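Local structure of cytosol aminopeptidase (Staphylococcus aureus subsp. aureus, 3KZW) at residues Q198-N201 with L202-F206; G502-I505 with P506-Q510; M303-D306 with M307-A310; Q217-A220 with E221-N225; C151-Q154 with S155-T159. The protein probably removes amino acids one at a time from the N-termini of peptides, as a metal-dependent leucyl aminopeptidase of the cytosol aminopeptidase family. All coordinates share one frame; numbering follows the deposited sequence.

Contact 1 of 5, residues Q198-N201 with L202-F206; sequences QSIN and LARDF
Asn201 and Arg204 both carry CG beside their own backbone N, opposite the carbonyl carbon (chi1 -70° and -79°), and the arginine stays extended from CG to NE. The two side chains therefore leave the helix alongside each other and point the same way, with the amide and guanidinium planes only 11° apart. Arg204 NH1 gives a bent hydrogen bond to Asn201 OD1 at 3.2 Å, with the oxygen tilted out of the guanidinium plane. Ile200 runs alongside the arginine too: its CG2 sits over one face of the guanidinium, toward the rim, 4.2 Å from Arg204 NE. Main-chain i to i+4 bonds fix the spacing beneath, with Arg204 N on Ile200 O at 3.0 Å and Asp205 N on Asn201 O at 2.9 Å.

The polar ends have further partners, all main-chain carbonyls: Arg157 O for Arg204 NH1, Pro500 O for NE, Asn495 O for NH2, and Glu156 O for Asn201 ND2. The pair thus ties helix 188-208 to the end of helix 144-157 and to the chain running toward the C-terminus, and the arginine charge is probably stabilised by the carbonyl dipoles around it. On the other sides, Ile200 and Ala203 pack on helix 505-512, Ser199 and Leu202 lean on helix 308-322, and Leu202 and Phe206 touch helix 216-226.

Contact 2 of 5, residues G502-I505 with P506-Q510; sequences GFMI and PTIVQ
This is the first turn of an alpha-helix, entered through a type II beta turn, where Met504 and Ile505 reach forward to Ile508 and Val509 as the last helix of the chain, 505-512, begins in the core of the catalytic domain. The beta turn runs from Gly502 to Ile505 and is closed by a weak bond from Ile505 N to Gly502 O; Met504 takes the N-cap position. From there Met504 O receives Ile508 N at 2.9 Å, an almost straight bond. Ile505 O takes Val509 N at 3.0 Å. Pro506 suits the first turn: its nitrogen has no hydrogen to give, and a helix start does not ask for one there. Its ring packs on Ile200 of helix 188-208.

The side chain of Met504 sets off away from the helix, but bends at both chi2 and chi3 (-52° and -61°) bring the methyl back over the first turn. There Met504 CE meets Ile508 CD1 at 4.0 Å, the two chains crossing at a slant. Glu429 clasps the start of the helix from outside, one carboxylate oxygen on Met504 N and the other on Thr507 OG1, an acidic group placed where a helix N-terminus would probably favour it. Ile505 and Val509 face helices 188-208 and 308-322, and between them the branch methyls touch, Ile505 CG2 to Val509 CG2 at 4.1 Å.

Contact 3 of 5, residues M303-D306 with M307-A310; sequences MKFD and MCGA
One water bridges Asp306 and Gly309: it donates to Asp306 O at 3.1 Å and accepts from Gly309 N at 3.2 Å. It thereby serves an N-H of the first helical turn, just beyond Met307 at the N-cap position. One residue earlier, Phe305 O takes a weak hydrogen bond from Cys308 N at 3.4 Å and has Cys308 SG 3.2 Å away. Cys308 SG also rests against Phe305 CB and makes an oblique sulfur-aromatic contact with the ring, 5.3 Å from its centroid and 61° off the normal. One face of that ring lies beneath Lys304 CG.

These residues form the approach to helix 308-322 in the catalytic domain. The carboxylate of Asp306 makes a salt bridge with Lys283 and a hydrogen bond to Thr392 OG1, with Glu367 and Asp288 close by. In leucyl aminopeptidases a lysine and several acidic residues surround a pair of divalent metals, and this company is consistent with that site.

Met307 sets CG between its backbone N and carbonyl carbon (chi1 43°), and two further bends bring CG and SD beside Lys304 O while the methyl heads on to Phe206 and Phe219. Met307 SD lies 3.4 Å from Lys304 O. Lys304 NZ is bonded to Asn208 O, while its backbone N reaches Asp348 of a second subunit.

Contact 4 of 5, residues Q217-A220 with E221-N225; sequences QTFA and EDIVN
Gln217 and Glu221, one turn apart, settle each other on the outer side of helix 216-226. Gln217 NE2 gives a hydrogen bond of 2.9 Å to Glu221 OE2, using an N-H that lies in the plane of its amide but meeting the acceptor from above the carboxylate plane. The two flat groups stand at 68° to each other. The backbones of the same pair are joined as well, Glu221 N donating to Gln217 O at 2.9 Å.

The next three carbonyls are also taken by N-H groups four residues on: Thr218 O by Asp222 N, Phe219 O by Ile223 N at 3.2 Å, and Ala220 O by Val224 N at 3.1 Å. Asp222 OD1 also lies beside Thr218 O, but both are acceptors. Thr218 OG1 turns back to the residues just before the helix, bonding to Thr215 N and Val213 O.

Ile223 works differently. CG1 runs beside its own backbone N (chi1 -66°), and CD1 is brought over one face of the Phe219 ring, a CH-pi contact 3.9 Å from the centroid and 14° off the normal. Ala220, Ile223 and Val224 then pack on strands 233-237 and 262-269. The chemistry is that of an amphipathic helix laid on a sheet: main-chain polarity is spent internally, an amide-carboxylate pair faces the solvent side, and ring and aliphatic groups fill the side against the strands.

Contact 5 of 5, residues C151-Q154 with S155-T159; sequences CGIQ and SERAT
From Cys151 to Thr159 the backbone is a helix losing its regular pattern. Ser155 N still bonds to Cys151 O, although the bond is bent, but the next rung fails: Glu156 N stands 3.9 Å from Gly152 O. Instead Glu156, with phi drawn out to -111°, gives its N-H to Ile153 O at 3.1 Å, three residues back. Ile153 O also takes Arg157 N at 2.8 Å, nearly straight and in the carbonyl plane, so it serves two donors, the first from well above its plane. Ala158 N on Gln154 O continues the chain of bonds.

Side chains make good what the backbone drops. Ser155 places OG between its backbone N and carbonyl carbon (chi1 71°), from where the hydroxyl donates to Gly152 O at 2.6 Å. One turn on, Thr159 OG1 donates likewise to Ser155 O at 2.9 Å. Gln154 folds at chi2, and its OE1 is gripped side-on by the guanidinium of Arg157: NE approaches in the carbonyl plane at 3.1 Å and NH2 from above it at 3.3 Å. The oxygen lies in the guanidinium plane, with the amide turned 67° from it. Ile153 CG2 runs alongside the arginine.

Gln154 NE2 is taken by Leu112 O and Asn495 OD1. Strand 25-29 and helices 108-124 and 188-208 surround the turn, an arrangement characteristic of an alpha-helix C-terminus in the alpha/beta N-terminal domain, with hydroxyls from the last turn filling in for missing backbone donors.

Overall arrangement
Contacts 2, 3 and 5 are buried; contact 1 is partly so, and contact 4 reaches the surface. Helix 188-208, carrying contact 1, touches the other four: Ala203 CB meets Ile505 CD1 of contact 2 at 3.8 Å, Phe206 meets Met307 of contact 3 and Phe219 of contact 4, and its polar groups reach the carbonyls of Glu156 and Arg157 in contact 5. Contact 3 also packs on contact 4, whereas contacts 4 and 5 lie about 26 Å apart between centres, at the two extremes. Chemistry follows place: guanidinium-amide pairs mark the junction of the N-terminal and catalytic regions, aliphatic groups dominate contact 2, water and sulfur contact 3, and an exposed amide-carboxylate pair contact 4.

Contact 1 of 5, residues Q198-N201 with L202-F206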
loop_
_atom_site.group_PDB
_atom_site.type_symbol
_atom_site.label_atom_id
_atom_site.label_comp_id
_atom_site.label_asym_id
_atom_site.label_seq_id
_atom_site.Cartn_x
_atom_site.Cartn_y
_atom_site.Cartn_z
ATOM N N GLN A 198 8.505 -43.264 6.337
ATOM C CA GLN A 198 9.908 -42.846 6.431
ATOM C C GLN A 198 10.381 -42.103 5.182
ATOM O O GLN A 198 11.286 -41.269 5.258
ATOM C CB GLN A 198 10.815 -44.044 6.713
ATOM C CG GLN A 198 10.776 -44.507 8.155
ATOM C CD GLN A 198 11.740 -45.640 8.448
ATOM O OE1 GLN A 198 12.433 -46.136 7.557
ATOM N NE2 GLN A 198 11.788 -46.058 9.708
ATOM N N SER A 199 9.765 -42.408 4.041
ATOM C CA SER A 199 10.040 -41.696 2.795
ATOM C C SER A 199 9.480 -40.279 2.841
ATOM O O SER A 199 10.097 -39.346 2.322
ATOM C CB SER A 199 9.462 -42.453 1.600
ATOM O OG SER A 199 10.046 -43.737 1.489
ATOM N N ILE A 200 8.311 -40.130 3.466
ATOM C CA ILE A 200 7.685 -38.822 3.671
ATOM C C ILE A 200 8.538 -37.973 4.612
ATOM O O ILE A 200 8.758 -36.785 4.362
ATOM C CB ILE A 200 6.233 -38.960 4.205
ATOM C CG1 ILE A 200 5.335 -39.595 3.133
ATOM C CG2 ILE A 200 5.674 -37.603 4.634
ATOM C CD1 ILE A 200 3.998 -40.097 3.642
ATOM N N ASN A 201 9.033 -38.601 5.675
ATOM C CA ASN A 201 9.894 -37.933 6.648
ATOM C C ASN A 201 11.251 -37.538 6.078
ATOM O O ASN A 201 11.841 -36.547 6.509
ATOM C CB ASN A 201 10.063 -38.797 7.902
ATOM C CG ASN A 201 8.785 -38.896 8.723
ATOM O OD1 ASN A 201 7.789 -38.230 8.435
ATOM N ND2 ASN A 201 8.812 -39.729 9.756
ATOM N N LEU A 202 11.740 -38.315 5.114
ATOM C CA LEU A 202 12.985 -37.995 4.423
ATOM C C LEU A 202 12.825 -36.700 3.633
ATOM O O LEU A 202 13.714 -35.848 3.643
ATOM C CB LEU A 202 13.415 -39.141 3.496
ATOM C CG LEU A 202 14.676 -38.922 2.643
ATOM C CD1 LEU A 202 15.942 -38.905 3.495
ATOM C CD2 LEU A 202 14.781 -39.973 1.552
ATOM N N ALA A 203 11.685 -36.571 2.954
ATOM C CA ALA A 203 11.340 -35.364 2.209
ATOM C C ALA A 203 11.194 -34.173 3.155
ATOM O O ALA A 203 11.675 -33.072 2.861
ATOM C CB ALA A 203 10.065 -35.583 1.415
ATOM N N ARG A 204 10.540 -34.411 4.292
ATOM C CA ARG A 204 10.356 -33.401 5.332
ATOM C C ARG A 204 11.681 -32.887 5.880
ATOM O O ARG A 204 11.826 -31.690 6.124
ATOM C CB ARG A 204 9.523 -33.966 6.483
ATOM C CG ARG A 204 8.033 -34.005 6.236
ATOM C CD ARG A 204 7.353 -34.771 7.347
ATOM N NE ARG A 204 5.925 -34.488 7.421
ATOM C CZ ARG A 204 5.079 -35.096 8.245
ATOM N NH1 ARG A 204 5.503 -36.040 9.074
ATOM N NH2 ARG A 204 3.798 -34.765 8.233
ATOM N N ASP A 205 12.636 -33.796 6.076
ATOM C CA ASP A 205 13.963 -33.444 6.583
ATOM C C ASP A 205 14.693 -32.474 5.657
ATOM O O ASP A 205 15.281 -31.494 6.119
ATOM C CB ASP A 205 14.808 -34.700 6.822
ATOM C CG ASP A 205 14.508 -35.369 8.158
ATOM O OD1 ASP A 205 13.805 -34.770 9.003
ATOM O OD2 ASP A 205 14.991 -36.504 8.367
ATOM N N PHE A 206 14.644 -32.744 4.354
ATOM C CA PHE A 206 15.234 -31.851 3.363
ATOM C C PHE A 206 14.547 -30.490 3.358
ATOM O O PHE A 206 15.205 -29.462 3.235
ATOM C CB PHE A 206 15.181 -32.469 1.962
ATOM C CG PHE A 206 16.215 -33.534 1.722
ATOM C CD1 PHE A 206 17.571 -33.257 1.873
ATOM C CD2 PHE A 206 15.833 -34.813 1.322
ATOM C CE1 PHE A 206 18.531 -34.243 1.645
ATOM C CE2 PHE A 206 16.784 -35.805 1.090
ATOM C CZ PHE A 206 18.138 -35.518 1.253
#

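Contact 2 of 5, residues G502-I505 with P506-Q510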
loop_
_atom_site.group_PDB
_atom_site.type_symbol
_atom_site.label_atom_id
_atom_site.label_comp_id
_atom_site.label_asym_id
_atom_site.label_seq_id
_atom_site.Cartn_x
_atom_site.Cartn_y
_atom_site.Cartn_z
ATOM N N GLY A 502 4.875 -33.415 2.937
ATOM C CA GLY A 502 5.238 -34.512 2.041
ATOM C C GLY A 502 4.119 -34.782 1.053
ATOM O O GLY A 502 3.936 -35.912 0.596
ATOM N N PHE A 503 3.375 -33.730 0.722
ATOM C CA PHE A 503 2.190 -33.821 -0.128
ATOM C C PHE A 503 2.485 -34.455 -1.484
ATOM O O PHE A 503 3.540 -34.211 -2.076
ATOM C CB PHE A 503 1.570 -32.433 -0.317
ATOM C CG PHE A 503 0.093 -32.460 -0.578
ATOM C CD1 PHE A 503 -0.809 -32.638 0.468
ATOM C CD2 PHE A 503 -0.399 -32.306 -1.870
ATOM C CE1 PHE A 503 -2.179 -32.666 0.229
ATOM C CE2 PHE A 503 -1.771 -32.332 -2.119
ATOM C CZ PHE A 503 -2.661 -32.510 -1.068
ATOM N N MET A 504 1.538 -35.270 -1.953
ATOM C CA MET A 504 1.618 -35.993 -3.233
ATOM C C MET A 504 2.303 -37.358 -3.148
ATOM O O MET A 504 1.995 -38.247 -3.942
ATOM C CB MET A 504 2.250 -35.148 -4.355
ATOM C CG MET A 504 1.427 -33.942 -4.807
ATOM S SD MET A 504 -0.283 -34.302 -5.241
ATOM C CE MET A 504 -0.071 -35.462 -6.599
ATOM N N ILE A 505 3.229 -37.520 -2.203
ATOM C CA ILE A 505 3.951 -38.789 -2.033
ATOM C C ILE A 505 3.002 -39.988 -1.872
ATOM O O ILE A 505 3.158 -40.977 -2.589
ATOM C CB ILE A 505 5.014 -38.737 -0.895
ATOM C CG1 ILE A 505 6.064 -37.661 -1.193
ATOM C CG2 ILE A 505 5.683 -40.103 -0.708
ATOM C CD1 ILE A 505 6.988 -37.343 -0.031
ATOM N N PRO A 506 2.005 -39.901 -0.959
ATOM C CA PRO A 506 1.042 -41.006 -0.854
ATOM C C PRO A 506 0.298 -41.293 -2.163
ATOM O O PRO A 506 0.117 -42.460 -2.516
ATOM C CB PRO A 506 0.057 -40.515 0.213
ATOM C CG PRO A 506 0.832 -39.554 1.023
ATOM C CD PRO A 506 1.744 -38.865 0.058
ATOM N N THR A 507 -0.114 -40.239 -2.867
ATOM C CA THR A 507 -0.861 -40.367 -4.117
ATOM C C THR A 507 -0.045 -41.032 -5.229
ATOM O O THR A 507 -0.508 -41.986 -5.857
ATOM C CB THR A 507 -1.409 -38.994 -4.593
ATOM O OG1 THR A 507 -2.333 -38.488 -3.623
ATOM C CG2 THR A 507 -2.121 -39.116 -5.941
ATOM N N ILE A 508 1.168 -40.534 -5.457
ATOM C CA ILE A 508 2.016 -41.027 -6.545
ATOM C C ILE A 508 2.499 -42.456 -6.292
ATOM O O ILE A 508 2.516 -43.276 -7.213
ATOM C CB ILE A 508 3.209 -40.069 -6.835
ATOM C CG1 ILE A 508 2.708 -38.651 -7.149
ATOM C CG2 ILE A 508 4.092 -40.601 -7.973
ATOM C CD1 ILE A 508 1.768 -38.540 -8.359
ATOM N N VAL A 509 2.872 -42.750 -5.049
ATOM C CA VAL A 509 3.277 -44.103 -4.662
ATOM C C VAL A 509 2.154 -45.106 -4.943
ATOM O O VAL A 509 2.391 -46.172 -5.526
ATOM C CB VAL A 509 3.735 -44.171 -3.176
ATOM C CG1 VAL A 509 3.826 -45.617 -2.680
ATOM C CG2 VAL A 509 5.073 -43.473 -3.003
ATOM N N GLN A 510 0.936 -44.746 -4.546
ATOM C CA GLN A 510 -0.239 -45.572 -4.799
ATOM C C GLN A 510 -0.461 -45.789 -6.300
ATOM O O GLN A 510 -0.800 -46.894 -6.725
ATOM C CB GLN A 510 -1.478 -44.950 -4.144
ATOM C CG GLN A 510 -2.747 -45.798 -4.217
ATOM C CD GLN A 510 -2.581 -47.170 -3.594
ATOM O OE1 GLN A 510 -2.887 -48.183 -4.224
ATOM N NE2 GLN A 510 -2.090 -47.212 -2.354
#

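Contact 3 of 5, residues M303-D306 with M307-A310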
loop_
_atom_site.group_PDB
_atom_site.type_symbol
_atom_site.label_atom_id
_atom_site.label_comp_id
_atom_site.label_asym_id
_atom_site.label_seq_id
_atom_site.Cartn_x
_atom_site.Cartn_y
_atom_site.Cartn_z
ATOM N N MET A 303 10.512 -19.517 3.039
ATOM C CA MET A 303 10.913 -19.730 1.641
ATOM C C MET A 303 11.993 -20.796 1.449
ATOM O O MET A 303 12.434 -21.045 0.323
ATOM C CB MET A 303 11.305 -18.414 0.955
ATOM C CG MET A 303 10.103 -17.589 0.506
ATOM S SD MET A 303 9.005 -18.518 -0.584
ATOM C CE MET A 303 7.391 -17.947 -0.055
ATOM N N LYS A 304 12.409 -21.427 2.546
ATOM C CA LYS A 304 13.260 -22.616 2.479
ATOM C C LYS A 304 12.445 -23.807 1.966
ATOM O O LYS A 304 13.006 -24.822 1.540
ATOM C CB LYS A 304 13.879 -22.924 3.847
ATOM C CG LYS A 304 12.884 -23.324 4.931
ATOM C CD LYS A 304 13.592 -23.751 6.202
ATOM C CE LYS A 304 12.593 -24.100 7.289
ATOM N NZ LYS A 304 13.261 -24.430 8.572
ATOM N N PHE A 305 11.119 -23.664 2.009
ATOM C CA PHE A 305 10.187 -24.694 1.548
ATOM C C PHE A 305 9.919 -24.617 0.042
ATOM O O PHE A 305 9.023 -25.287 -0.473
ATOM C CB PHE A 305 8.864 -24.606 2.317
ATOM C CG PHE A 305 8.992 -24.841 3.799
ATOM C CD1 PHE A 305 9.720 -25.920 4.294
ATOM C CD2 PHE A 305 8.352 -23.997 4.703
ATOM C CE1 PHE A 305 9.828 -26.141 5.667
ATOM C CE2 PHE A 305 8.451 -24.213 6.078
ATOM C CZ PHE A 305 9.191 -25.287 6.559
ATOM N N ASP A 306 10.699 -23.804 -0.665
ATOM C CA ASP A 306 10.521 -23.646 -2.104
ATOM C C ASP A 306 11.165 -24.787 -2.895
ATOM O O ASP A 306 11.145 -24.781 -4.130
ATOM C CB ASP A 306 11.054 -22.290 -2.577
ATOM C CG ASP A 306 10.191 -21.677 -3.667
ATOM O OD1 ASP A 306 8.944 -21.761 -3.548
ATOM O OD2 ASP A 306 10.749 -21.106 -4.637
ATOM N N MET A 307 11.737 -25.755 -2.179
ATOM C CA MET A 307 12.314 -26.949 -2.796
ATOM C C MET A 307 11.570 -28.228 -2.399
ATOM O O MET A 307 12.063 -29.333 -2.637
ATOM C CB MET A 307 13.819 -27.064 -2.501
ATOM C CG MET A 307 14.239 -26.746 -1.069
ATOM S SD MET A 307 13.619 -27.890 0.181
ATOM C CE MET A 307 14.484 -29.405 -0.245
ATOM N N CYS A 308 10.387 -28.067 -1.804
ATOM C CA CYS A 308 9.528 -29.191 -1.417
ATOM C C CYS A 308 9.250 -30.144 -2.580
ATOM O O CYS A 308 9.209 -31.363 -2.396
ATOM C CB CYS A 308 8.207 -28.686 -0.832
ATOM S SG CYS A 308 8.309 -28.146 0.894
ATOM N N GLY A 309 9.062 -29.580 -3.770
ATOM C CA GLY A 309 8.831 -30.365 -4.980
ATOM C C GLY A 309 9.940 -31.364 -5.244
ATOM O O GLY A 309 9.672 -32.537 -5.501
ATOM N N ALA A 310 11.186 -30.897 -5.168
ATOM C CA ALA A 310 12.355 -31.759 -5.339
ATOM C C ALA A 310 12.458 -32.792 -4.220
ATOM O O ALA A 310 12.732 -33.968 -4.477
ATOM C CB ALA A 310 13.616 -30.933 -5.413
HETATM O O HOH W 1 8.764 -26.651 -4.953
#

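Contact 4 of 5, residues Q217-A220 with E221-N225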
loop_
_atom_site.group_PDB
_atom_site.type_symbol
_atom_site.label_atom_id
_atom_site.label_comp_id
_atom_site.label_asym_id
_atom_site.label_seq_id
_atom_site.Cartn_x
_atom_site.Cartn_y
_atom_site.Cartn_z
ATOM N N GLN A 217 24.368 -27.412 -3.807
ATOM C CA GLN A 217 25.500 -28.332 -3.770
ATOM C C GLN A 217 25.324 -29.406 -2.699
ATOM O O GLN A 217 25.423 -30.597 -2.994
ATOM C CB GLN A 217 26.810 -27.570 -3.549
ATOM C CG GLN A 217 28.049 -28.455 -3.519
ATOM C CD GLN A 217 29.291 -27.722 -3.045
ATOM O OE1 GLN A 217 29.539 -26.574 -3.421
ATOM N NE2 GLN A 217 30.087 -28.390 -2.216
ATOM N N THR A 218 25.057 -28.980 -1.463
ATOM C CA THR A 218 24.922 -29.905 -0.330
ATOM C C THR A 218 23.680 -30.777 -0.462
ATOM O O THR A 218 23.664 -31.913 0.011
ATOM C CB THR A 218 24.900 -29.175 1.034
ATOM O OG1 THR A 218 23.782 -28.284 1.087
ATOM C CG2 THR A 218 26.192 -28.392 1.260
ATOM N N PHE A 219 22.646 -30.237 -1.105
ATOM C CA PHE A 219 21.429 -30.988 -1.403
ATOM C C PHE A 219 21.735 -32.137 -2.356
ATOM O O PHE A 219 21.299 -33.264 -2.124
ATOM C CB PHE A 219 20.355 -30.059 -1.982
ATOM C CG PHE A 219 19.016 -30.721 -2.207
ATOM C CD1 PHE A 219 18.518 -31.666 -1.311
ATOM C CD2 PHE A 219 18.236 -30.372 -3.305
ATOM C CE1 PHE A 219 17.279 -32.267 -1.524
ATOM C CE2 PHE A 219 16.994 -30.963 -3.518
ATOM C CZ PHE A 219 16.517 -31.911 -2.627
ATOM N N ALA A 220 22.500 -31.845 -3.409
ATOM C CA ALA A 220 22.961 -32.863 -4.356
ATOM C C ALA A 220 23.836 -33.912 -3.668
ATOM O O ALA A 220 23.636 -35.110 -3.860
ATOM C CB ALA A 220 23.710 -32.218 -5.513
ATOM N N GLU A 221 24.787 -33.448 -2.857
ATOM C CA GLU A 221 25.699 -34.322 -2.121
ATOM C C GLU A 221 24.965 -35.256 -1.161
ATOM O O GLU A 221 25.340 -36.423 -1.017
ATOM C CB GLU A 221 26.739 -33.495 -1.358
ATOM C CG GLU A 221 27.800 -32.855 -2.245
ATOM C CD GLU A 221 28.658 -31.826 -1.517
ATOM O OE1 GLU A 221 28.432 -31.579 -0.309
ATOM O OE2 GLU A 221 29.566 -31.262 -2.167
ATOM N N ASP A 222 23.921 -34.739 -0.513
ATOM C CA ASP A 222 23.118 -35.529 0.421
ATOM C C ASP A 222 22.341 -36.637 -0.288
ATOM O O ASP A 222 22.194 -37.735 0.251
ATOM C CB ASP A 222 22.158 -34.634 1.213
ATOM C CG ASP A 222 22.845 -33.880 2.348
ATOM O OD1 ASP A 222 24.097 -33.921 2.453
ATOM O OD2 ASP A 222 22.122 -33.235 3.141
ATOM N N ILE A 223 21.851 -36.342 -1.491
ATOM C CA ILE A 223 21.125 -37.319 -2.302
ATOM C C ILE A 223 22.060 -38.445 -2.765
ATOM O O ILE A 223 21.690 -39.622 -2.716
ATOM C CB ILE A 223 20.399 -36.646 -3.501
ATOM C CG1 ILE A 223 19.293 -35.717 -2.997
ATOM C CG2 ILE A 223 19.794 -37.687 -4.439
ATOM C CD1 ILE A 223 18.854 -34.658 -4.000
ATOM N N VAL A 224 23.269 -38.076 -3.191
ATOM C CA VAL A 224 24.300 -39.046 -3.574
ATOM C C VAL A 224 24.607 -39.998 -2.416
ATOM O O VAL A 224 24.570 -41.218 -2.585
ATOM C CB VAL A 224 25.605 -38.348 -4.049
ATOM C CG1 VAL A 224 26.739 -39.351 -4.224
ATOM C CG2 VAL A 224 25.371 -37.600 -5.341
ATOM N N ASN A 225 24.891 -39.431 -1.244
ATOM C CA ASN A 225 25.241 -40.214 -0.058
ATOM C C ASN A 225 24.109 -41.110 0.438
ATOM O O ASN A 225 24.360 -42.207 0.942
ATOM C CB ASN A 225 25.734 -39.303 1.071
ATOM C CG ASN A 225 27.089 -38.675 0.773
ATOM O OD1 ASN A 225 27.912 -39.245 0.051
ATOM N ND2 ASN A 225 27.331 -37.495 1.341
#

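Contact 5 of 5, residues C151-Q154 with S155-T159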
loop_
_atom_site.group_PDB
_atom_site.type_symbol
_atom_site.label_atom_id
_atom_site.label_comp_id
_atom_site.label_asym_id
_atom_site.label_seq_id
_atom_site.Cartn_x
_atom_site.Cartn_y
_atom_site.Cartn_z
ATOM N N CYS A 151 -1.812 -47.752 9.816
ATOM C CA CYS A 151 -1.051 -48.019 11.035
ATOM C C CYS A 151 0.448 -47.828 10.810
ATOM O O CYS A 151 1.122 -47.168 11.606
ATOM C CB CYS A 151 -1.338 -49.437 11.537
ATOM S SG CYS A 151 -0.636 -49.828 13.154
ATOM N N GLY A 152 0.957 -48.395 9.718
ATOM C CA GLY A 152 2.371 -48.293 9.360
ATOM C C GLY A 152 2.832 -46.879 9.039
ATOM O O GLY A 152 3.878 -46.441 9.525
ATOM N N ILE A 153 2.055 -46.171 8.219
ATOM C CA ILE A 153 2.387 -44.804 7.809
ATOM C C ILE A 153 2.411 -43.853 9.004
ATOM O O ILE A 153 3.393 -43.135 9.215
ATOM C CB ILE A 153 1.417 -44.262 6.717
ATOM C CG1 ILE A 153 1.505 -45.111 5.443
ATOM C CG2 ILE A 153 1.725 -42.798 6.388
ATOM C CD1 ILE A 153 0.345 -44.917 4.474
ATOM N N GLN A 154 1.337 -43.872 9.791
ATOM C CA GLN A 154 1.181 -42.954 10.919
ATOM C C GLN A 154 2.174 -43.195 12.053
ATOM O O GLN A 154 2.465 -42.283 12.824
ATOM C CB GLN A 154 -0.256 -42.977 11.455
ATOM C CG GLN A 154 -1.324 -42.506 10.469
ATOM C CD GLN A 154 -1.121 -41.079 10.002
ATOM O OE1 GLN A 154 -0.236 -40.795 9.196
ATOM N NE2 GLN A 154 -1.959 -40.173 10.492
ATOM N N SER A 155 2.701 -44.414 12.146
ATOM C CA SER A 155 3.709 -44.740 13.158
ATOM C C SER A 155 4.992 -43.934 12.950
ATOM O O SER A 155 5.773 -43.746 13.883
ATOM C CB SER A 155 4.010 -46.242 13.169
ATOM O OG SER A 155 4.722 -46.635 12.010
ATOM N N GLU A 156 5.193 -43.458 11.723
ATOM C CA GLU A 156 6.350 -42.635 11.381
ATOM C C GLU A 156 5.958 -41.189 11.089
ATOM O O GLU A 156 6.610 -40.259 11.565
ATOM C CB GLU A 156 7.099 -43.227 10.182
ATOM C CG GLU A 156 7.764 -44.575 10.446
ATOM C CD GLU A 156 9.008 -44.474 11.324
ATOM O OE1 GLU A 156 9.581 -43.367 11.449
ATOM O OE2 GLU A 156 9.419 -45.513 11.887
ATOM N N ARG A 157 4.889 -41.008 10.315
ATOM C CA ARG A 157 4.481 -39.680 9.853
ATOM C C ARG A 157 3.925 -38.789 10.967
ATOM O O ARG A 157 4.268 -37.606 11.043
ATOM C CB ARG A 157 3.488 -39.777 8.690
ATOM C CG ARG A 157 3.159 -38.421 8.073
ATOM C CD ARG A 157 2.413 -38.515 6.761
ATOM N NE ARG A 157 1.087 -39.102 6.919
ATOM C CZ ARG A 157 0.055 -38.855 6.115
ATOM N NH1 ARG A 157 0.179 -38.008 5.093
ATOM N NH2 ARG A 157 -1.112 -39.454 6.339
ATOM N N ALA A 158 3.077 -39.356 11.822
ATOM C CA ALA A 158 2.427 -38.591 12.886
ATOM C C ALA A 158 3.382 -38.234 14.023
ATOM O O ALA A 158 3.178 -37.242 14.724
ATOM C CB ALA A 158 1.227 -39.349 13.427
ATOM N N THR A 159 4.426 -39.044 14.191
ATOM C CA THR A 159 5.369 -38.889 15.299
ATOM C C THR A 159 6.638 -38.136 14.896
ATOM O O THR A 159 7.595 -38.062 15.668
ATOM C CB THR A 159 5.764 -40.256 15.880
ATOM O OG1 THR A 159 6.384 -41.046 14.858
ATOM C CG2 THR A 159 4.541 -40.987 16.409
#